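Local coordinates for protein 3-hydroxyisobutyrate dehydrogenase (Thermus thermophilus, PDB 2CVZ) that probably oxidises 3-hydroxyisobutyrate to methylmalonate semialdehyde with NADP+ as cofactor, a step of valine breakdown, at residues K35-Q40 with S45-L50; G241-E246 with P251-A256; K195-I200 with N212-R217. One frame throughout, in Å; residues are numbered along the deposited sequence.

Interaction 1 (K35-Q40 with S45-L50); sequences KALRHQ and SEAVPL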
ATOM      1  N   LYS C  35      -9.801 -42.441  -2.523  1.00 29.88           N
ATOM      2  CA  LYS C  35     -10.292 -41.461  -3.489  1.00 29.09           C
ATOM      3  C   LYS C  35     -10.222 -42.030  -4.907  1.00 26.78           C
ATOM      4  O   LYS C  35     -11.100 -41.776  -5.736  1.00 26.97           O
ATOM      5  CB  LYS C  35      -9.444 -40.187  -3.403  1.00 31.03           C
ATOM      6  CG  LYS C  35      -9.992 -39.005  -4.178  1.00 35.15           C
ATOM      7  CD  LYS C  35     -10.954 -38.180  -3.335  1.00 38.18           C
ATOM      8  CE  LYS C  35     -10.235 -37.531  -2.160  1.00 39.80           C
ATOM      9  NZ  LYS C  35     -11.110 -36.577  -1.421  1.00 40.89           N
ATOM     10  N   ALA C  36      -9.170 -42.793  -5.184  1.00 24.70           N
ATOM     11  CA  ALA C  36      -8.998 -43.403  -6.496  1.00 24.32           C
ATOM     12  C   ALA C  36     -10.064 -44.478  -6.696  1.00 25.34           C
ATOM     13  O   ALA C  36     -10.684 -44.558  -7.756  1.00 24.82           O
ATOM     14  CB  ALA C  36      -7.605 -44.012  -6.614  1.00 23.14           C
ATOM     15  N   LEU C  37     -10.281 -45.295  -5.668  1.00 25.38           N
ATOM     16  CA  LEU C  37     -11.282 -46.355  -5.741  1.00 25.91           C
ATOM     17  C   LEU C  37     -12.668 -45.777  -5.997  1.00 25.46           C
ATOM     18  O   LEU C  37     -13.424 -46.297  -6.819  1.00 25.64           O
ATOM     19  CB  LEU C  37     -11.307 -47.166  -4.439  1.00 27.23           C
ATOM     20  CG  LEU C  37     -10.084 -48.026  -4.116  1.00 28.92           C
ATOM     21  CD1 LEU C  37     -10.319 -48.754  -2.801  1.00 30.37           C
ATOM     22  CD2 LEU C  37      -9.835 -49.025  -5.237  1.00 30.31           C
ATOM     23  N   ARG C  38     -13.000 -44.704  -5.286  1.00 25.19           N
ATOM     24  CA  ARG C  38     -14.290 -44.053  -5.443  1.00 25.62           C
ATOM     25  C   ARG C  38     -14.453 -43.503  -6.857  1.00 25.01           C
ATOM     26  O   ARG C  38     -15.521 -43.554  -7.453  1.00 23.23           O
ATOM     27  CB  ARG C  38     -14.377 -42.914  -4.427  1.00 28.80           C
ATOM     28  CG  ARG C  38     -15.608 -42.035  -4.643  1.00 33.86           C
ATOM     29  CD  ARG C  38     -15.921 -41.172  -3.416  1.00 39.28           C
ATOM     30  NE  ARG C  38     -16.382 -39.841  -3.824  1.00 43.89           N
ATOM     31  CZ  ARG C  38     -15.625 -38.789  -3.463  1.00 45.65           C
ATOM     32  NH1 ARG C  38     -14.514 -38.976  -2.771  1.00 47.10           N
ATOM     33  NH2 ARG C  38     -16.001 -37.554  -3.810  1.00 46.74           N
ATOM     34  N   HIS C  39     -13.364 -42.963  -7.398  1.00 23.59           N
ATOM     35  CA  HIS C  39     -13.375 -42.385  -8.738  1.00 23.47           C
ATOM     36  C   HIS C  39     -13.668 -43.469  -9.777  1.00 23.28           C
ATOM     37  O   HIS C  39     -14.422 -43.247 -10.728  1.00 23.19           O
ATOM     38  CB  HIS C  39     -12.022 -41.714  -9.020  1.00 21.32           C
ATOM     39  CG  HIS C  39     -12.029 -40.806 -10.212  1.00 19.94           C
ATOM     40  ND1 HIS C  39     -11.906 -41.268 -11.505  1.00 20.73           N
ATOM     41  CD2 HIS C  39     -12.161 -39.461 -10.305  1.00 18.61           C
ATOM     42  CE1 HIS C  39     -11.960 -40.247 -12.342  1.00 19.59           C
ATOM     43  NE2 HIS C  39     -12.116 -39.138 -11.639  1.00 17.85           N
ATOM     44  N   GLN C  40     -13.071 -44.640  -9.588  1.00 23.13           N
ATOM     45  CA  GLN C  40     -13.287 -45.758 -10.499  1.00 25.27           C
ATOM     46  C   GLN C  40     -14.764 -46.136 -10.500  1.00 26.17           C
ATOM     47  O   GLN C  40     -15.349 -46.385 -11.549  1.00 24.80           O
ATOM     48  CB  GLN C  40     -12.453 -46.965 -10.071  1.00 26.93           C
ATOM     49  CG  GLN C  40     -12.736 -48.221 -10.882  1.00 29.94           C
ATOM     50  CD  GLN C  40     -11.849 -49.383 -10.492  1.00 30.55           C
ATOM     51  OE1 GLN C  40     -10.631 -49.239 -10.385  1.00 30.30           O
ATOM     52  NE2 GLN C  40     -12.454 -50.549 -10.292  1.00 32.25           N
ATOM     53  N   SER C  45     -13.026 -45.115 -14.412  1.00 22.93           N
ATOM     54  CA  SER C  45     -11.581 -45.039 -14.547  1.00 22.47           C
ATOM     55  C   SER C  45     -11.052 -46.291 -13.865  1.00 23.96           C
ATOM     56  O   SER C  45     -11.837 -47.094 -13.354  1.00 23.95           O
ATOM     57  CB  SER C  45     -11.044 -43.796 -13.836  1.00 22.55           C
ATOM     58  OG  SER C  45     -11.500 -43.745 -12.492  1.00 22.49           O
ATOM     59  N   GLU C  46      -9.736 -46.471 -13.865  1.00 24.28           N
ATOM     60  CA  GLU C  46      -9.142 -47.631 -13.211  1.00 25.86           C
ATOM     61  C   GLU C  46      -8.105 -47.171 -12.199  1.00 26.70           C
ATOM     62  O   GLU C  46      -7.068 -46.618 -12.567  1.00 25.38           O
ATOM     63  CB  GLU C  46      -8.473 -48.562 -14.226  1.00 27.81           C
ATOM     64  CG  GLU C  46      -8.168 -49.947 -13.656  1.00 30.33           C
ATOM     65  CD  GLU C  46      -7.322 -50.806 -14.582  1.00 32.46           C
ATOM     66  OE1 GLU C  46      -7.477 -50.692 -15.816  1.00 33.00           O
ATOM     67  OE2 GLU C  46      -6.510 -51.609 -14.071  1.00 33.85           O
ATOM     68  N   ALA C  47      -8.396 -47.386 -10.919  1.00 26.50           N
ATOM     69  CA  ALA C  47      -7.470 -47.004  -9.860  1.00 26.09           C
ATOM     70  C   ALA C  47      -6.309 -47.987  -9.892  1.00 27.78           C
ATOM     71  O   ALA C  47      -6.518 -49.197  -9.850  1.00 26.63           O
ATOM     72  CB  ALA C  47      -8.172 -47.054  -8.508  1.00 26.50           C
ATOM     73  N   VAL C  48      -5.085 -47.472  -9.974  1.00 27.11           N
ATOM     74  CA  VAL C  48      -3.905 -48.330 -10.029  1.00 29.26           C
ATOM     75  C   VAL C  48      -2.754 -47.782  -9.194  1.00 30.82           C
ATOM     76  O   VAL C  48      -2.748 -46.610  -8.824  1.00 30.61           O
ATOM     77  CB  VAL C  48      -3.385 -48.470 -11.480  1.00 29.67           C
ATOM     78  CG1 VAL C  48      -4.459 -49.066 -12.374  1.00 30.27           C
ATOM     79  CG2 VAL C  48      -2.952 -47.106 -12.003  1.00 30.92           C
ATOM     80  N   PRO C  49      -1.766 -48.638  -8.870  1.00 32.29           N
ATOM     81  CA  PRO C  49      -0.634 -48.148  -8.083  1.00 32.54           C
ATOM     82  C   PRO C  49       0.125 -47.161  -8.969  1.00 32.90           C
ATOM     83  O   PRO C  49       0.148 -47.308 -10.193  1.00 31.02           O
ATOM     84  CB  PRO C  49       0.162 -49.419  -7.789  1.00 33.55           C
ATOM     85  CG  PRO C  49      -0.150 -50.294  -8.967  1.00 34.21           C
ATOM     86  CD  PRO C  49      -1.633 -50.079  -9.140  1.00 33.26           C
ATOM     87  N   LEU C  50       0.733 -46.158  -8.347  1.00 32.49           N
ATOM     88  CA  LEU C  50       1.457 -45.120  -9.069  1.00 32.73           C
ATOM     89  C   LEU C  50       2.311 -45.582 -10.247  1.00 32.65           C
ATOM     90  O   LEU C  50       2.354 -44.914 -11.279  1.00 32.76           O
ATOM     91  CB  LEU C  50       2.325 -44.324  -8.093  1.00 32.66           C
ATOM     92  CG  LEU C  50       3.029 -43.097  -8.674  1.00 33.70           C
ATOM     93  CD1 LEU C  50       2.001 -42.155  -9.285  1.00 33.28           C
ATOM     94  CD2 LEU C  50       3.813 -42.396  -7.579  1.00 34.36           C
TER
HETATM   95  O   HOH W   1      -8.770 -50.916  -9.805  1.00 37.35           O
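H39 and S45 are joined by a short, nearly straight hydrogen bond, ND1 to OG at 2.7 Å and 169°, with the hydroxyl at the edge of the imidazole close to the ring plane. CG of H39 lies anti to the backbone N (chi1 -166°), which carries the ring to where ND1 can meet the serine hydroxyl; NE2 is taken by the backbone O of Y14, so both ring nitrogens are engaged. The second bond comes from strand 46-47, where the backbone N of A47 donates to OE1 of Q40 at 3.0 Å, in the carbonyl plane and on a lone pair. A water bridges that same OE1 to O of A47, donating to both. With an alanine in place of this glutamine, the backbone N-H of A47 would probably lose its acceptor and the water one of its two holds. Further out, CB of A47 packs on CB of A36 at 3.6 Å. E46 turns away and pairs with R52. In this beta-alpha-beta unit, then, helix 34-43 is tied to the chain that follows it through the side chains of H39 and Q40, the latter taking the backbone N of A47, while E46 and V48 make backbone hydrogen bonds with V28.

Interaction 2 (G241-E246 with P251-A256); sequences GVLDGE and PLLRLA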
ATOM      1  N   GLY C 241       6.938 -13.607  -8.220  1.00 16.84           N
ATOM      2  CA  GLY C 241       8.124 -14.056  -8.927  1.00 17.20           C
ATOM      3  C   GLY C 241       8.080 -13.580 -10.366  1.00 16.46           C
ATOM      4  O   GLY C 241       9.110 -13.296 -10.968  1.00 16.60           O
ATOM      5  N   VAL C 242       6.877 -13.494 -10.919  1.00 16.43           N
ATOM      6  CA  VAL C 242       6.712 -13.029 -12.289  1.00 16.61           C
ATOM      7  C   VAL C 242       7.019 -11.532 -12.342  1.00 17.27           C
ATOM      8  O   VAL C 242       7.634 -11.048 -13.293  1.00 16.71           O
ATOM      9  CB  VAL C 242       5.279 -13.291 -12.797  1.00 16.86           C
ATOM     10  CG1 VAL C 242       5.104 -12.706 -14.194  1.00 18.48           C
ATOM     11  CG2 VAL C 242       5.003 -14.797 -12.799  1.00 16.33           C
ATOM     12  N   LEU C 243       6.591 -10.805 -11.312  1.00 15.84           N
ATOM     13  CA  LEU C 243       6.847  -9.368 -11.244  1.00 16.51           C
ATOM     14  C   LEU C 243       8.337  -9.101 -11.036  1.00 16.61           C
ATOM     15  O   LEU C 243       8.840  -8.044 -11.415  1.00 16.63           O
ATOM     16  CB  LEU C 243       6.059  -8.732 -10.092  1.00 16.51           C
ATOM     17  CG  LEU C 243       4.532  -8.809 -10.161  1.00 17.75           C
ATOM     18  CD1 LEU C 243       3.935  -8.237  -8.884  1.00 16.72           C
ATOM     19  CD2 LEU C 243       4.027  -8.046 -11.378  1.00 18.12           C
ATOM     20  N   ASP C 244       9.032 -10.058 -10.426  1.00 16.04           N
ATOM     21  CA  ASP C 244      10.465  -9.923 -10.163  1.00 18.10           C
ATOM     22  C   ASP C 244      11.307  -9.986 -11.436  1.00 19.62           C
ATOM     23  O   ASP C 244      12.490  -9.636 -11.423  1.00 18.81           O
ATOM     24  CB  ASP C 244      10.940 -11.018  -9.206  1.00 19.09           C
ATOM     25  CG  ASP C 244      10.598 -10.724  -7.755  1.00 21.30           C
ATOM     26  OD1 ASP C 244      10.866 -11.600  -6.905  1.00 21.22           O
ATOM     27  OD2 ASP C 244      10.074  -9.626  -7.460  1.00 20.45           O
ATOM     28  N   GLY C 245      10.700 -10.438 -12.530  1.00 18.18           N
ATOM     29  CA  GLY C 245      11.427 -10.538 -13.784  1.00 19.28           C
ATOM     30  C   GLY C 245      11.981  -9.209 -14.254  1.00 20.59           C
ATOM     31  O   GLY C 245      13.170  -9.090 -14.561  1.00 21.06           O
ATOM     32  N   GLU C 246      11.115  -8.205 -14.306  1.00 18.81           N
ATOM     33  CA  GLU C 246      11.489  -6.865 -14.745  1.00 19.10           C
ATOM     34  C   GLU C 246      11.477  -5.892 -13.570  1.00 18.45           C
ATOM     35  O   GLU C 246      12.199  -4.893 -13.570  1.00 18.22           O
ATOM     36  CB  GLU C 246      10.504  -6.393 -15.823  1.00 18.55           C
ATOM     37  CG  GLU C 246      10.591  -4.917 -16.197  1.00 19.94           C
ATOM     38  CD  GLU C 246      11.953  -4.514 -16.733  1.00 21.72           C
ATOM     39  OE1 GLU C 246      12.626  -5.357 -17.362  1.00 22.19           O
ATOM     40  OE2 GLU C 246      12.346  -3.342 -16.541  1.00 22.57           O
ATOM     41  N   PRO C 251       2.876  -1.573  -7.332  1.00 15.25           N
ATOM     42  CA  PRO C 251       2.352  -1.420  -5.971  1.00 16.03           C
ATOM     43  C   PRO C 251       1.089  -2.204  -5.603  1.00 16.86           C
ATOM     44  O   PRO C 251       1.032  -2.824  -4.536  1.00 16.75           O
ATOM     45  CB  PRO C 251       2.159   0.094  -5.847  1.00 16.66           C
ATOM     46  CG  PRO C 251       1.852   0.509  -7.256  1.00 18.59           C
ATOM     47  CD  PRO C 251       2.870  -0.283  -8.042  1.00 16.29           C
ATOM     48  N   LEU C 252       0.075  -2.187  -6.464  1.00 16.68           N
ATOM     49  CA  LEU C 252      -1.159  -2.894  -6.135  1.00 17.10           C
ATOM     50  C   LEU C 252      -0.995  -4.402  -6.013  1.00 15.29           C
ATOM     51  O   LEU C 252      -1.442  -4.998  -5.032  1.00 16.44           O
ATOM     52  CB  LEU C 252      -2.264  -2.577  -7.149  1.00 18.60           C
ATOM     53  CG  LEU C 252      -2.791  -1.138  -7.166  1.00 23.58           C
ATOM     54  CD1 LEU C 252      -4.026  -1.068  -8.058  1.00 24.65           C
ATOM     55  CD2 LEU C 252      -3.155  -0.698  -5.757  1.00 27.20           C
ATOM     56  N   LEU C 253      -0.355  -5.028  -6.993  1.00 14.78           N
ATOM     57  CA  LEU C 253      -0.173  -6.469  -6.934  1.00 15.09           C
ATOM     58  C   LEU C 253       0.722  -6.889  -5.769  1.00 15.11           C
ATOM     59  O   LEU C 253       0.482  -7.917  -5.139  1.00 13.11           O
ATOM     60  CB  LEU C 253       0.385  -6.990  -8.259  1.00 14.97           C
ATOM     61  CG  LEU C 253      -0.558  -6.836  -9.461  1.00 15.88           C
ATOM     62  CD1 LEU C 253       0.063  -7.515 -10.677  1.00 16.03           C
ATOM     63  CD2 LEU C 253      -1.919  -7.453  -9.145  1.00 17.04           C
ATOM     64  N   ARG C 254       1.748  -6.094  -5.474  1.00 15.01           N
ATOM     65  CA  ARG C 254       2.635  -6.418  -4.360  1.00 14.75           C
ATOM     66  C   ARG C 254       1.845  -6.399  -3.051  1.00 15.34           C
ATOM     67  O   ARG C 254       1.969  -7.304  -2.229  1.00 14.33           O
ATOM     68  CB  ARG C 254       3.785  -5.409  -4.271  1.00 16.47           C
ATOM     69  CG  ARG C 254       4.779  -5.475  -5.423  1.00 15.54           C
ATOM     70  CD  ARG C 254       5.679  -6.713  -5.376  1.00 16.63           C
ATOM     71  NE  ARG C 254       6.723  -6.634  -6.399  1.00 15.26           N
ATOM     72  CZ  ARG C 254       7.503  -7.641  -6.779  1.00 16.56           C
ATOM     73  NH1 ARG C 254       7.382  -8.845  -6.228  1.00 16.36           N
ATOM     74  NH2 ARG C 254       8.411  -7.445  -7.724  1.00 15.29           N
ATOM     75  N   LEU C 255       1.035  -5.358  -2.862  1.00 15.02           N
ATOM     76  CA  LEU C 255       0.235  -5.235  -1.647  1.00 17.84           C
ATOM     77  C   LEU C 255      -0.792  -6.359  -1.532  1.00 18.01           C
ATOM     78  O   LEU C 255      -1.107  -6.823  -0.431  1.00 16.18           O
ATOM     79  CB  LEU C 255      -0.477  -3.880  -1.616  1.00 21.69           C
ATOM     80  CG  LEU C 255      -0.032  -2.909  -0.516  1.00 28.10           C
ATOM     81  CD1 LEU C 255      -0.413  -3.471   0.851  1.00 27.63           C
ATOM     82  CD2 LEU C 255       1.478  -2.685  -0.604  1.00 29.99           C
ATOM     83  N   ALA C 256      -1.316  -6.795  -2.672  1.00 16.49           N
ATOM     84  CA  ALA C 256      -2.302  -7.871  -2.681  1.00 16.75           C
ATOM     85  C   ALA C 256      -1.759  -9.125  -1.998  1.00 16.39           C
ATOM     86  O   ALA C 256      -2.474  -9.781  -1.241  1.00 15.48           O
ATOM     87  CB  ALA C 256      -2.715  -8.191  -4.115  1.00 16.07           C
TER
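R254 reaches back from helix 251-267 to the end of helix 229-243, and with L243 it supplies most of the surface buried in this pairing of two helices consecutive in the chain, within the all-helical C-terminal domain. The two side chains slide past each other in opposite directions. CB of L243 sits over one face of the guanidinium, offset toward its rim, 3.6 Å from NH2 of R254. At the far end of the leucine, CD1 of L243 rests on CB of L253 at 3.8 Å, the two leucines crossing at about a right angle; L253 also packs on A170 and V174 of the long helix 160-188. D244, next to L243, supplies the charge. OD2 of D244 alone takes both terminal nitrogens of the arginine, NH2 of R254 at 2.8 Å in a salt bridge and NH1 of R254 at 3.1 Å in a weak bond. The carboxylate and guanidinium planes stand 37° apart, so this is not the flat, two-oxygen pairing of many Asp-Arg bridges. A bend at chi2 (-72°) turns the arginine chain toward the aspartate. NE of R254 forms a second salt bridge, to E258 of the third subunit, so the guanidinium links this intrachain contact to the tetramer interface; two acidic partners would be expected to stabilise its positive charge. The start of the same helix meets the second subunit, where E181 of that chain accepts from the backbone N of both L252 and L253. OD2 of D244 is met by NH2 nearly along its own C-O bond, with the oxygen 16° out of the guanidinium plane.

Interaction 3 (K195-I200 with N212-R217); sequences KALEVI and NLIPQR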
ATOM      1  N   LYS C 195     -28.162  -5.018  -3.412  1.00 19.56           N
ATOM      2  CA  LYS C 195     -28.524  -4.007  -4.399  1.00 20.12           C
ATOM      3  C   LYS C 195     -27.295  -3.319  -4.975  1.00 19.74           C
ATOM      4  O   LYS C 195     -27.248  -3.011  -6.168  1.00 17.96           O
ATOM      5  CB  LYS C 195     -29.464  -2.972  -3.771  1.00 21.40           C
ATOM      6  CG  LYS C 195     -30.835  -3.529  -3.399  1.00 25.14           C
ATOM      7  CD  LYS C 195     -31.592  -3.988  -4.639  1.00 28.74           C
ATOM      8  CE  LYS C 195     -33.001  -4.460  -4.303  1.00 31.36           C
ATOM      9  NZ  LYS C 195     -32.995  -5.649  -3.411  1.00 34.83           N
ATOM     10  N   ALA C 196     -26.299  -3.076  -4.129  1.00 19.14           N
ATOM     11  CA  ALA C 196     -25.070  -2.438  -4.582  1.00 19.40           C
ATOM     12  C   ALA C 196     -24.415  -3.317  -5.644  1.00 19.16           C
ATOM     13  O   ALA C 196     -23.947  -2.825  -6.673  1.00 18.26           O
ATOM     14  CB  ALA C 196     -24.120  -2.230  -3.405  1.00 18.00           C
ATOM     15  N   LEU C 197     -24.381  -4.622  -5.392  1.00 18.20           N
ATOM     16  CA  LEU C 197     -23.783  -5.553  -6.341  1.00 18.56           C
ATOM     17  C   LEU C 197     -24.578  -5.616  -7.636  1.00 19.47           C
ATOM     18  O   LEU C 197     -24.005  -5.799  -8.712  1.00 17.76           O
ATOM     19  CB  LEU C 197     -23.662  -6.947  -5.720  1.00 18.91           C
ATOM     20  CG  LEU C 197     -22.462  -7.068  -4.775  1.00 19.71           C
ATOM     21  CD1 LEU C 197     -22.482  -8.398  -4.040  1.00 21.47           C
ATOM     22  CD2 LEU C 197     -21.180  -6.923  -5.594  1.00 21.09           C
ATOM     23  N   GLU C 198     -25.895  -5.460  -7.543  1.00 19.57           N
ATOM     24  CA  GLU C 198     -26.714  -5.488  -8.748  1.00 20.65           C
ATOM     25  C   GLU C 198     -26.266  -4.335  -9.644  1.00 20.58           C
ATOM     26  O   GLU C 198     -26.121  -4.496 -10.853  1.00 21.26           O
ATOM     27  CB  GLU C 198     -28.198  -5.327  -8.407  1.00 23.14           C
ATOM     28  CG  GLU C 198     -29.130  -5.705  -9.557  1.00 25.59           C
ATOM     29  CD  GLU C 198     -30.585  -5.383  -9.275  1.00 27.83           C
ATOM     30  OE1 GLU C 198     -31.001  -5.469  -8.098  1.00 26.51           O
ATOM     31  OE2 GLU C 198     -31.316  -5.057 -10.236  1.00 28.20           O
ATOM     32  N   VAL C 199     -26.037  -3.173  -9.040  1.00 20.53           N
ATOM     33  CA  VAL C 199     -25.608  -1.998  -9.794  1.00 19.07           C
ATOM     34  C   VAL C 199     -24.192  -2.187 -10.336  1.00 19.38           C
ATOM     35  O   VAL C 199     -23.940  -1.989 -11.526  1.00 18.50           O
ATOM     36  CB  VAL C 199     -25.651  -0.720  -8.916  1.00 20.61           C
ATOM     37  CG1 VAL C 199     -25.073   0.469  -9.686  1.00 20.12           C
ATOM     38  CG2 VAL C 199     -27.086  -0.427  -8.497  1.00 21.75           C
ATOM     39  N   ILE C 200     -23.269  -2.578  -9.463  1.00 18.11           N
ATOM     40  CA  ILE C 200     -21.885  -2.791  -9.870  1.00 17.33           C
ATOM     41  C   ILE C 200     -21.773  -3.807 -11.000  1.00 17.38           C
ATOM     42  O   ILE C 200     -21.014  -3.605 -11.943  1.00 16.21           O
ATOM     43  CB  ILE C 200     -21.024  -3.261  -8.679  1.00 17.25           C
ATOM     44  CG1 ILE C 200     -20.934  -2.144  -7.641  1.00 19.24           C
ATOM     45  CG2 ILE C 200     -19.624  -3.658  -9.154  1.00 18.71           C
ATOM     46  CD1 ILE C 200     -20.343  -2.590  -6.310  1.00 21.71           C
ATOM     47  N   ASN C 212     -19.686 -13.575  -9.859  1.00 22.03           N
ATOM     48  CA  ASN C 212     -19.852 -14.985  -9.526  1.00 22.02           C
ATOM     49  C   ASN C 212     -19.306 -15.536  -8.216  1.00 22.48           C
ATOM     50  O   ASN C 212     -19.409 -16.742  -7.977  1.00 22.89           O
ATOM     51  CB  ASN C 212     -19.284 -15.819 -10.674  1.00 23.61           C
ATOM     52  CG  ASN C 212     -19.766 -15.338 -12.031  1.00 25.61           C
ATOM     53  OD1 ASN C 212     -20.968 -15.255 -12.276  1.00 26.31           O
ATOM     54  ND2 ASN C 212     -18.830 -15.012 -12.915  1.00 26.19           N
ATOM     55  N   LEU C 213     -18.727 -14.688  -7.373  1.00 20.25           N
ATOM     56  CA  LEU C 213     -18.185 -15.176  -6.109  1.00 20.59           C
ATOM     57  C   LEU C 213     -18.821 -14.555  -4.876  1.00 19.26           C
ATOM     58  O   LEU C 213     -19.327 -15.261  -4.007  1.00 19.92           O
ATOM     59  CB  LEU C 213     -16.670 -14.957  -6.057  1.00 20.87           C
ATOM     60  CG  LEU C 213     -15.803 -15.752  -7.038  1.00 20.91           C
ATOM     61  CD1 LEU C 213     -14.335 -15.391  -6.835  1.00 21.51           C
ATOM     62  CD2 LEU C 213     -16.008 -17.241  -6.813  1.00 20.78           C
ATOM     63  N   ILE C 214     -18.797 -13.227  -4.802  1.00 18.44           N
ATOM     64  CA  ILE C 214     -19.339 -12.524  -3.650  1.00 17.85           C
ATOM     65  C   ILE C 214     -20.842 -12.704  -3.424  1.00 18.93           C
ATOM     66  O   ILE C 214     -21.274 -12.995  -2.311  1.00 18.08           O
ATOM     67  CB  ILE C 214     -18.990 -11.020  -3.726  1.00 18.49           C
ATOM     68  CG1 ILE C 214     -17.464 -10.854  -3.752  1.00 18.46           C
ATOM     69  CG2 ILE C 214     -19.575 -10.284  -2.532  1.00 19.48           C
ATOM     70  CD1 ILE C 214     -16.985  -9.418  -3.897  1.00 19.39           C
ATOM     71  N   PRO C 215     -21.660 -12.531  -4.473  1.00 19.67           N
ATOM     72  CA  PRO C 215     -23.102 -12.698  -4.266  1.00 20.90           C
ATOM     73  C   PRO C 215     -23.475 -14.104  -3.806  1.00 21.60           C
ATOM     74  O   PRO C 215     -24.290 -14.275  -2.901  1.00 23.45           O
ATOM     75  CB  PRO C 215     -23.690 -12.383  -5.642  1.00 20.54           C
ATOM     76  CG  PRO C 215     -22.690 -11.455  -6.250  1.00 20.14           C
ATOM     77  CD  PRO C 215     -21.376 -12.082  -5.847  1.00 19.57           C
ATOM     78  N   GLN C 216     -22.864 -15.103  -4.432  1.00 21.53           N
ATOM     79  CA  GLN C 216     -23.148 -16.501  -4.136  1.00 23.20           C
ATOM     80  C   GLN C 216     -22.526 -17.070  -2.859  1.00 22.89           C
ATOM     81  O   GLN C 216     -23.099 -17.967  -2.238  1.00 22.32           O
ATOM     82  CB  GLN C 216     -22.724 -17.380  -5.321  1.00 23.91           C
ATOM     83  CG  GLN C 216     -23.390 -17.028  -6.651  1.00 26.27           C
ATOM     84  CD  GLN C 216     -22.818 -15.774  -7.296  1.00 29.51           C
ATOM     85  OE1 GLN C 216     -21.873 -15.169  -6.785  1.00 30.01           O
ATOM     86  NE2 GLN C 216     -23.387 -15.385  -8.437  1.00 28.84           N
ATOM     87  N   ARG C 217     -21.368 -16.553  -2.458  1.00 21.66           N
ATOM     88  CA  ARG C 217     -20.697 -17.078  -1.272  1.00 21.25           C
ATOM     89  C   ARG C 217     -20.738 -16.209  -0.026  1.00 21.66           C
ATOM     90  O   ARG C 217     -20.846 -16.727   1.085  1.00 22.15           O
ATOM     91  CB  ARG C 217     -19.237 -17.386  -1.595  1.00 20.89           C
ATOM     92  CG  ARG C 217     -19.069 -18.223  -2.830  1.00 22.07           C
ATOM     93  CD  ARG C 217     -17.648 -18.704  -3.001  1.00 23.72           C
ATOM     94  NE  ARG C 217     -17.536 -19.507  -4.210  1.00 24.55           N
ATOM     95  CZ  ARG C 217     -16.571 -20.387  -4.443  1.00 23.96           C
ATOM     96  NH1 ARG C 217     -15.614 -20.586  -3.543  1.00 24.36           N
ATOM     97  NH2 ARG C 217     -16.574 -21.077  -5.574  1.00 23.67           N
TER
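L197 points from helix 193-200 toward the first turn of helix 214-219, and a single methyl, CD1, makes the whole contact. CD1 of L197 lies 3.8 Å from CG2 of I214 and equally far from CG of P215, touching two consecutive residues at once. Against I214 the leucine side chain crosses at about a right angle and meets the short branch of the isoleucine. That branch is anti to the backbone N, while CG1 is anti to the carbonyl carbon (chi1 -60°), so that CG2, and not the longer CG1 arm, is the branch that meets L197. Against the proline the crossing is oblique, and the methyl meets the ring at its CG. The interaction is purely apolar and small, with 113 Å² buried in all. Nearby residues extend it: L219 touches both L197 and I214, and I214 also packs on L176, A179 and L183 of helix 160-188. From the same helix as L197, E198 forms a salt bridge with K151 of the second subunit. Two short helices joined through L197, I214 and P215, with I214 also seated on a long helix, are in keeping with the all-helical C-terminal domain of the 3-hydroxyisobutyrate dehydrogenase family.

In the fold
Along the chain the order is interaction 1, interaction 3, interaction 2. Interaction 1 belongs to the N-terminal Rossmann-type domain, at the edge of its sheet, where the side chain of A36 is about 9 Å from bound NADPH. The other two lie in the helical C-terminal domain, where both also pack on helix 160-188. Centres of interactions 1 and 2 are about 40 Å apart, on opposite sides of the chain's centre; those of 1 and 3 are about 39 Å apart, and those of 2 and 3 about 28 Å apart. None touches another. Interactions 2 and 3 both meet the second subunit, whereas interaction 1 touches no other chain, so within this set the helical domain alone carries assembly contacts.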